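Local coordinates for protein argonaute (Aquifex aeolicus, PDB 1YVU) that uses short single-stranded DNA guides to capture complementary target RNA and cut it as a divalent-metal-dependent endonuclease, at residues L7-I12 / N602-F607; V141-L146 / F153-D158; I188-V193 / S217-S222. All coordinates share one frame; numbering follows the deposited sequence.

Contact 1: L7-I12 / N602-F607; sequences LNLYRI and NNPRFF
At the seam between the N-terminal domain and the PIWI domain, Leu-7 and Asn-8 settle against the run from Pro-604 to Phe-607. Leu-7 does most of the apolar work. CG of Leu-7, set beside its own backbone N (chi1 -68°), sits 3.9 Å from CD2 of Phe-606, and the two side chains lie side by side, pointing the same way. The methyl groups finish the job: CD1 of Leu-7 is 4.0 Å from CE2 of Phe-606, while CD2 of Leu-7 is 3.9 Å from CB of Pro-604. Leu-9 adds a second hold on the same proline, its CD2 lying 4.0 Å from CG of Pro-604.

In the fold, this is where the short, weakly bonded strand 606-607 of the PIWI domain meets the start of the N-terminal chain, Phe-607 being bonded through its backbone to Leu-6. A little further on, the N-terminal chain joins a different sheet, through strand 9-14, so the contact falls at the switch.

Asn-8 turns into the contact just there and meets Phe-607 at about a right angle, the amide and ring planes 63° apart. CG of Asn-8 is 3.8 Å from CE1 of Phe-607, and the amide end also lies close to the backbone N of Arg-605. Helix 280-299 of linker L2 covers this side, Ile-287 resting on Asn-8 and Leu-284 on Phe-607. Ile-626 packs on Leu-7, Leu-9 and Pro-604. The polar end of Arg-605 finds its partner outside the two segments: NH1 makes a salt bridge to OD1 of Asp-158.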
# COMPACT_ATOMS: atom_id res chain seq x y z
N LEU A 7 -13.43 10.08 -12.61
CA LEU A 7 -12.09 9.68 -12.19
C LEU A 7 -11.02 10.65 -12.69
O LEU A 7 -11.16 11.24 -13.78
CB LEU A 7 -11.70 8.30 -12.73
CG LEU A 7 -12.32 6.97 -12.35
CD1 LEU A 7 -13.20 6.50 -13.49
CD2 LEU A 7 -11.29 5.92 -12.08
N ASN A 8 -9.87 10.62 -11.99
CA ASN A 8 -8.62 11.38 -12.21
C ASN A 8 -7.99 11.07 -13.55
O ASN A 8 -6.76 11.18 -13.68
CB ASN A 8 -7.52 10.88 -11.26
CG ASN A 8 -7.78 11.18 -9.85
OD1 ASN A 8 -7.37 12.22 -9.34
ND2 ASN A 8 -8.39 10.24 -9.17
N LEU A 9 -8.77 10.55 -14.49
CA LEU A 9 -8.25 10.15 -15.80
C LEU A 9 -8.69 11.05 -16.92
O LEU A 9 -9.86 11.32 -17.04
CB LEU A 9 -8.63 8.71 -16.10
CG LEU A 9 -8.23 7.68 -15.04
CD1 LEU A 9 -9.04 6.43 -15.15
CD2 LEU A 9 -6.78 7.39 -15.14
N TYR A 10 -7.74 11.55 -17.69
CA TYR A 10 -8.03 12.45 -18.80
C TYR A 10 -7.26 12.02 -20.03
O TYR A 10 -6.03 11.86 -19.95
CB TYR A 10 -7.55 13.86 -18.46
CG TYR A 10 -8.06 14.42 -17.17
CD1 TYR A 10 -7.36 14.20 -15.95
CD2 TYR A 10 -9.27 15.13 -17.14
CE1 TYR A 10 -7.89 14.67 -14.71
CE2 TYR A 10 -9.80 15.62 -15.93
CZ TYR A 10 -9.12 15.38 -14.72
OH TYR A 10 -9.70 15.77 -13.53
N ARG A 11 -7.94 11.96 -21.19
CA ARG A 11 -7.32 11.57 -22.47
C ARG A 11 -6.23 12.55 -22.78
O ARG A 11 -6.45 13.74 -22.75
CB ARG A 11 -8.30 11.54 -23.64
CG ARG A 11 -9.23 10.37 -23.58
CD ARG A 11 -9.99 10.08 -24.87
NE ARG A 11 -10.73 8.81 -24.75
CZ ARG A 11 -11.80 8.45 -25.47
NH1 ARG A 11 -12.29 9.26 -26.39
NH2 ARG A 11 -12.39 7.28 -25.23
N ILE A 12 -5.02 12.02 -22.88
CA ILE A 12 -3.84 12.80 -23.19
C ILE A 12 -3.39 12.46 -24.62
O ILE A 12 -3.52 11.32 -25.09
CB ILE A 12 -2.72 12.66 -22.09
CG1 ILE A 12 -1.55 13.57 -22.39
CG2 ILE A 12 -2.25 11.21 -21.93
CD1 ILE A 12 -0.64 13.73 -21.25
N ASN A 602 -2.02 4.55 -4.33
CA ASN A 602 -1.91 5.52 -5.44
C ASN A 602 -2.71 5.30 -6.75
O ASN A 602 -2.28 5.65 -7.87
CB ASN A 602 -0.43 5.82 -5.73
CG ASN A 602 0.37 6.11 -4.47
OD1 ASN A 602 -0.11 6.77 -3.55
ND2 ASN A 602 1.58 5.58 -4.41
N ASN A 603 -3.93 4.84 -6.56
CA ASN A 603 -4.85 4.54 -7.64
C ASN A 603 -5.74 5.71 -8.01
O ASN A 603 -5.78 6.72 -7.29
CB ASN A 603 -5.70 3.34 -7.20
CG ASN A 603 -4.89 2.10 -7.01
OD1 ASN A 603 -4.02 1.75 -7.82
ND2 ASN A 603 -5.16 1.41 -5.91
N PRO A 604 -6.38 5.66 -9.21
CA PRO A 604 -7.28 6.75 -9.61
C PRO A 604 -8.54 6.66 -8.77
O PRO A 604 -9.11 5.58 -8.62
CB PRO A 604 -7.56 6.43 -11.06
CG PRO A 604 -6.32 5.78 -11.52
CD PRO A 604 -6.04 4.84 -10.39
N ARG A 605 -8.90 7.78 -8.15
CA ARG A 605 -10.07 7.86 -7.28
C ARG A 605 -11.39 7.98 -8.04
O ARG A 605 -11.37 8.06 -9.27
CB ARG A 605 -9.87 8.98 -6.25
CG ARG A 605 -8.77 8.69 -5.20
CD ARG A 605 -8.98 9.48 -3.89
NE ARG A 605 -7.73 9.99 -3.31
CZ ARG A 605 -7.08 11.07 -3.74
NH1 ARG A 605 -7.58 11.79 -4.74
NH2 ARG A 605 -5.92 11.43 -3.20
N PHE A 606 -12.50 7.78 -7.32
CA PHE A 606 -13.86 7.90 -7.87
C PHE A 606 -14.52 9.09 -7.19
O PHE A 606 -14.53 9.20 -5.95
CB PHE A 606 -14.72 6.68 -7.57
CG PHE A 606 -14.39 5.46 -8.40
CD1 PHE A 606 -13.81 4.34 -7.80
CD2 PHE A 606 -14.76 5.37 -9.76
CE1 PHE A 606 -13.59 3.15 -8.54
CE2 PHE A 606 -14.54 4.16 -10.50
CZ PHE A 606 -13.96 3.06 -9.88
N PHE A 607 -15.05 10.00 -8.01
CA PHE A 607 -15.71 11.20 -7.52
C PHE A 607 -17.15 11.13 -8.01
O PHE A 607 -17.39 11.01 -9.21
CB PHE A 607 -15.03 12.47 -8.04
CG PHE A 607 -13.52 12.50 -7.85
CD1 PHE A 607 -12.66 12.26 -8.94
CD2 PHE A 607 -12.96 12.76 -6.59
CE1 PHE A 607 -11.23 12.28 -8.76
CE2 PHE A 607 -11.54 12.79 -6.39
CZ PHE A 607 -10.68 12.55 -7.47

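Contact 2: V141-L146 / F153-D158; sequences VNEKVL and FLLHLD
Val-145, Leu-155 and Leu-157 form the apolar centre on one face of this antiparallel hairpin in linker L1, together with the aliphatic part of Glu-143. CD1 of Leu-155 lies 4.0 Å from CG2 of Val-145 and 3.8 Å from CB of Glu-143. One step along, CD1 of Leu-157 touches both CG1 of Val-141 (3.6 Å) and CG of Glu-143 (3.8 Å). Helices 94-107 and 280-299 cover this face, Phe-101 touching Leu-155 and Leu-291 touching Leu-157.

On the face of Leu-146 and His-156, those two side chains run side by side, with CG of Leu-146 4.1 Å from CB of His-156. Between the faces, Lys-144 and His-156 exchange a pair of backbone hydrogen bonds, His-156 N to Lys-144 O being 2.8 Å. Leu-146 and Leu-154 do the same; the pairing loosens toward Asn-142.

The polar ends of Glu-143 and His-156 find partners beyond the hairpin. The carboxylate of buried Glu-143 takes a salt bridge from Lys-111 and a hydrogen bond with Tyr-294, consistent with an ionised group. His-156 NE2 bonds to the carbonyl O of Asn-602, consistent with a proton on this nitrogen.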
# COMPACT_ATOMS: atom_id res chain seq x y z
N VAL A 141 2.28 16.40 -6.38
CA VAL A 141 1.50 16.20 -7.58
C VAL A 141 2.16 15.07 -8.36
O VAL A 141 3.26 15.23 -8.92
CB VAL A 141 1.40 17.50 -8.44
CG1 VAL A 141 0.05 17.57 -9.09
CG2 VAL A 141 1.66 18.76 -7.60
N ASN A 142 1.53 13.91 -8.31
CA ASN A 142 2.00 12.72 -9.00
C ASN A 142 1.16 12.45 -10.26
O ASN A 142 -0.08 12.44 -10.21
CB ASN A 142 1.99 11.52 -8.04
CG ASN A 142 3.14 11.56 -7.01
OD1 ASN A 142 3.79 12.59 -6.77
ND2 ASN A 142 3.39 10.41 -6.39
N GLU A 143 1.86 12.34 -11.39
CA GLU A 143 1.25 12.06 -12.71
C GLU A 143 1.82 10.76 -13.27
O GLU A 143 3.04 10.53 -13.25
CB GLU A 143 1.57 13.13 -13.78
CG GLU A 143 1.40 14.58 -13.40
CD GLU A 143 2.55 15.10 -12.57
OE1 GLU A 143 3.65 14.50 -12.58
OE2 GLU A 143 2.35 16.14 -11.90
N LYS A 144 0.94 9.93 -13.78
CA LYS A 144 1.33 8.68 -14.40
C LYS A 144 0.45 8.54 -15.64
O LYS A 144 -0.71 8.97 -15.64
CB LYS A 144 1.16 7.51 -13.43
CG LYS A 144 2.41 7.22 -12.65
CD LYS A 144 2.12 6.45 -11.39
CE LYS A 144 3.40 6.27 -10.60
NZ LYS A 144 3.09 6.06 -9.14
N VAL A 145 1.03 8.05 -16.74
CA VAL A 145 0.26 7.86 -17.97
C VAL A 145 -0.15 6.40 -18.09
O VAL A 145 0.69 5.51 -18.11
CB VAL A 145 1.03 8.32 -19.22
CG1 VAL A 145 0.31 7.90 -20.49
CG2 VAL A 145 1.18 9.85 -19.19
N LEU A 146 -1.46 6.18 -18.08
CA LEU A 146 -2.09 4.86 -18.21
C LEU A 146 -2.71 4.71 -19.59
O LEU A 146 -2.68 5.65 -20.38
CB LEU A 146 -3.15 4.64 -17.12
CG LEU A 146 -2.86 4.90 -15.64
CD1 LEU A 146 -3.87 4.15 -14.84
CD2 LEU A 146 -1.44 4.50 -15.22
N PHE A 153 -4.36 6.93 -24.30
CA PHE A 153 -3.53 7.16 -23.12
C PHE A 153 -4.24 8.11 -22.18
O PHE A 153 -4.90 9.06 -22.61
CB PHE A 153 -2.16 7.72 -23.50
CG PHE A 153 -1.28 6.73 -24.25
CD1 PHE A 153 -0.26 7.19 -25.11
CD2 PHE A 153 -1.45 5.34 -24.09
CE1 PHE A 153 0.57 6.29 -25.80
CE2 PHE A 153 -0.62 4.43 -24.77
CZ PHE A 153 0.39 4.91 -25.63
N LEU A 154 -4.23 7.79 -20.89
CA LEU A 154 -4.89 8.62 -19.90
C LEU A 154 -3.89 9.26 -18.95
O LEU A 154 -2.95 8.60 -18.50
CB LEU A 154 -5.88 7.80 -19.08
CG LEU A 154 -6.88 6.98 -19.88
CD1 LEU A 154 -7.69 6.06 -19.01
CD2 LEU A 154 -7.75 7.93 -20.70
N LEU A 155 -4.04 10.55 -18.69
CA LEU A 155 -3.16 11.14 -17.73
C LEU A 155 -3.88 11.00 -16.42
O LEU A 155 -5.03 11.42 -16.27
CB LEU A 155 -2.82 12.60 -17.99
CG LEU A 155 -1.91 13.24 -16.92
CD1 LEU A 155 -0.53 12.60 -16.87
CD2 LEU A 155 -1.79 14.69 -17.21
N HIS A 156 -3.25 10.18 -15.59
CA HIS A 156 -3.71 9.94 -14.25
C HIS A 156 -3.00 11.04 -13.47
O HIS A 156 -1.75 11.08 -13.42
CB HIS A 156 -3.26 8.56 -13.77
CG HIS A 156 -3.38 8.36 -12.30
ND1 HIS A 156 -4.13 9.19 -11.49
CD2 HIS A 156 -2.79 7.47 -11.47
CE1 HIS A 156 -3.99 8.83 -10.23
NE2 HIS A 156 -3.18 7.78 -10.19
N LEU A 157 -3.81 11.94 -12.90
CA LEU A 157 -3.29 13.06 -12.13
C LEU A 157 -3.96 13.19 -10.76
O LEU A 157 -5.18 13.27 -10.65
CB LEU A 157 -3.41 14.34 -12.94
CG LEU A 157 -3.07 15.73 -12.39
CD1 LEU A 157 -1.76 15.80 -11.65
CD2 LEU A 157 -3.02 16.64 -13.58
N ASP A 158 -3.12 13.26 -9.73
CA ASP A 158 -3.60 13.39 -8.38
C ASP A 158 -2.80 14.45 -7.62
O ASP A 158 -1.75 14.91 -8.09
CB ASP A 158 -3.51 12.04 -7.64
CG ASP A 158 -4.65 11.81 -6.65
OD1 ASP A 158 -5.19 12.79 -6.06
OD2 ASP A 158 -5.01 10.63 -6.46

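Contact 3: I188-V193 / S217-S222; sequences IGIDFV and STHKSS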
# COMPACT_ATOMS: atom_id res chain seq x y z
N ILE A 188 14.78 17.08 -0.44
CA ILE A 188 14.01 18.23 -0.93
C ILE A 188 13.50 18.29 -2.38
O ILE A 188 12.28 18.20 -2.61
CB ILE A 188 14.61 19.60 -0.45
CG1 ILE A 188 14.60 19.63 1.09
CG2 ILE A 188 13.78 20.80 -0.99
CD1 ILE A 188 15.10 20.92 1.74
N GLY A 189 14.41 18.45 -3.34
CA GLY A 189 13.99 18.50 -4.74
C GLY A 189 13.86 17.13 -5.39
O GLY A 189 13.86 17.03 -6.62
N ILE A 190 13.76 16.07 -4.58
CA ILE A 190 13.65 14.67 -5.04
C ILE A 190 12.32 13.94 -4.67
O ILE A 190 11.93 13.90 -3.51
CB ILE A 190 14.90 13.84 -4.55
CG1 ILE A 190 16.21 14.55 -4.96
CG2 ILE A 190 14.89 12.41 -5.10
CD1 ILE A 190 17.54 13.84 -4.63
N ASP A 191 11.70 13.33 -5.70
CA ASP A 191 10.44 12.56 -5.65
C ASP A 191 10.61 11.17 -4.97
O ASP A 191 9.98 10.18 -5.35
CB ASP A 191 9.98 12.33 -7.12
CG ASP A 191 8.66 13.01 -7.47
OD1 ASP A 191 7.71 12.97 -6.65
OD2 ASP A 191 8.58 13.53 -8.61
N PHE A 192 11.40 11.13 -3.91
CA PHE A 192 11.70 9.85 -3.27
C PHE A 192 11.51 9.77 -1.75
O PHE A 192 11.89 10.67 -1.03
CB PHE A 192 13.13 9.42 -3.72
CG PHE A 192 13.68 8.21 -3.03
CD1 PHE A 192 13.14 6.94 -3.29
CD2 PHE A 192 14.72 8.34 -2.10
CE1 PHE A 192 13.63 5.80 -2.62
CE2 PHE A 192 15.23 7.22 -1.41
CZ PHE A 192 14.69 5.94 -1.67
N VAL A 193 10.98 8.64 -1.28
CA VAL A 193 10.77 8.39 0.15
C VAL A 193 11.36 7.01 0.45
O VAL A 193 11.07 6.02 -0.25
CB VAL A 193 9.24 8.45 0.56
CG1 VAL A 193 9.01 7.92 1.98
CG2 VAL A 193 8.74 9.88 0.47
N SER A 217 26.07 12.62 -7.88
CA SER A 217 24.71 13.01 -7.53
C SER A 217 23.79 13.29 -8.73
O SER A 217 24.12 14.06 -9.65
CB SER A 217 24.69 14.13 -6.49
OG SER A 217 25.50 15.22 -6.87
N THR A 218 22.69 12.55 -8.74
CA THR A 218 21.66 12.59 -9.78
C THR A 218 20.87 13.89 -9.95
O THR A 218 20.52 14.24 -11.09
CB THR A 218 20.66 11.49 -9.53
OG1 THR A 218 20.56 11.26 -8.12
CG2 THR A 218 21.07 10.22 -10.21
N HIS A 219 20.54 14.55 -8.84
CA HIS A 219 19.77 15.81 -8.83
C HIS A 219 20.61 16.98 -8.36
O HIS A 219 21.68 16.80 -7.80
CB HIS A 219 18.56 15.69 -7.92
CG HIS A 219 17.47 14.79 -8.44
ND1 HIS A 219 16.22 15.28 -8.80
CD2 HIS A 219 17.39 13.45 -8.58
CE1 HIS A 219 15.44 14.27 -9.13
NE2 HIS A 219 16.12 13.15 -9.00
N LYS A 220 20.06 18.19 -8.53
CA LYS A 220 20.70 19.47 -8.18
C LYS A 220 20.81 19.78 -6.68
O LYS A 220 21.88 20.22 -6.22
CB LYS A 220 19.97 20.61 -8.90
CG LYS A 220 20.64 21.97 -8.83
CD LYS A 220 19.64 23.03 -9.27
CE LYS A 220 20.27 24.40 -9.40
NZ LYS A 220 19.28 25.38 -9.94
N SER A 221 19.73 19.60 -5.91
CA SER A 221 19.75 19.86 -4.46
C SER A 221 20.77 18.99 -3.72
O SER A 221 21.39 19.45 -2.76
CB SER A 221 18.33 19.82 -3.82
OG SER A 221 17.53 18.71 -4.19
N SER A 222 21.04 17.80 -4.26
CA SER A 222 22.02 16.85 -3.72
C SER A 222 23.46 17.23 -4.12
O SER A 222 24.39 16.95 -3.36
CB SER A 222 21.68 15.41 -4.13
OG SER A 222 21.45 15.27 -5.53
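Ile-190 lies over one face of the His-219 imidazole, and these two residues bury more surface here than any others of the contact. The meeting is a CH-pi contact: CG1 of Ile-190 is 3.9 Å from the ring centroid and 16° off the ring normal, displaced a little toward the rim on the side of CG. The first torsion of Ile-190 (chi1 -53°) places CG1 beside the backbone N. From there the chain stays against the CB and CG end of the histidine, and CD1 of Ile-190 comes within 3.9 Å of CB of His-219. The branch methyl CG2 of Ile-190 stays further back, 4.2 Å from NE2 of His-219. Another aromatic shares the imidazole, since Trp-40 from helix 32-46 of the N-terminal domain stacks with it and also donates its indole N-H to the carbonyl O of Thr-218.

Both segments belong to the PAZ domain. Residues 188-193 form the loop between the antiparallel strands 184-187 and 194-201, while 217-222 leads into helix 220-231, one of the helices that the chain inserts between strands 194-201 and 240-244. The contact therefore joins the loop between two core strands to the run leading into an inserted helix.

Ser-221 supplies the polar half. Its OG accepts the backbone N-H of Gly-189 at 3.2 Å, a bent bond with 139° at the hydrogen. On the helix side, Ser-222 OG donates to the carbonyl O of His-219 at 2.7 Å, approaching from well above the carbonyl plane. This bond joins Ser-222 back to the backbone of His-219. The carbonyl O of Gly-189 lies 3.7 Å from ND1 of His-219, close to the imidazole but turned obliquely to it.

In the fold
Contacts 1 and 2 are neighbours, their centres about 7 Å apart, because strands 9-14 and 153-165 lie next to each other in one antiparallel sheet. Tyr-10 O and Leu-155 N, 2.7 Å apart, probably form a hydrogen bond between them, and CB of Asn-8 packs 3.8 Å from ND1 of His-156. Contact 3 stands off in the PAZ domain, its centre about 21 Å from that of contact 2 and about 27 Å from that of contact 1. It still grazes contact 2, where OD1 of Asn-142 and OD1 of Asp-191 are 3.9 Å apart. None of the three contributes to the calcium site formed by Asp-502 and Asp-683 in the PIWI domain.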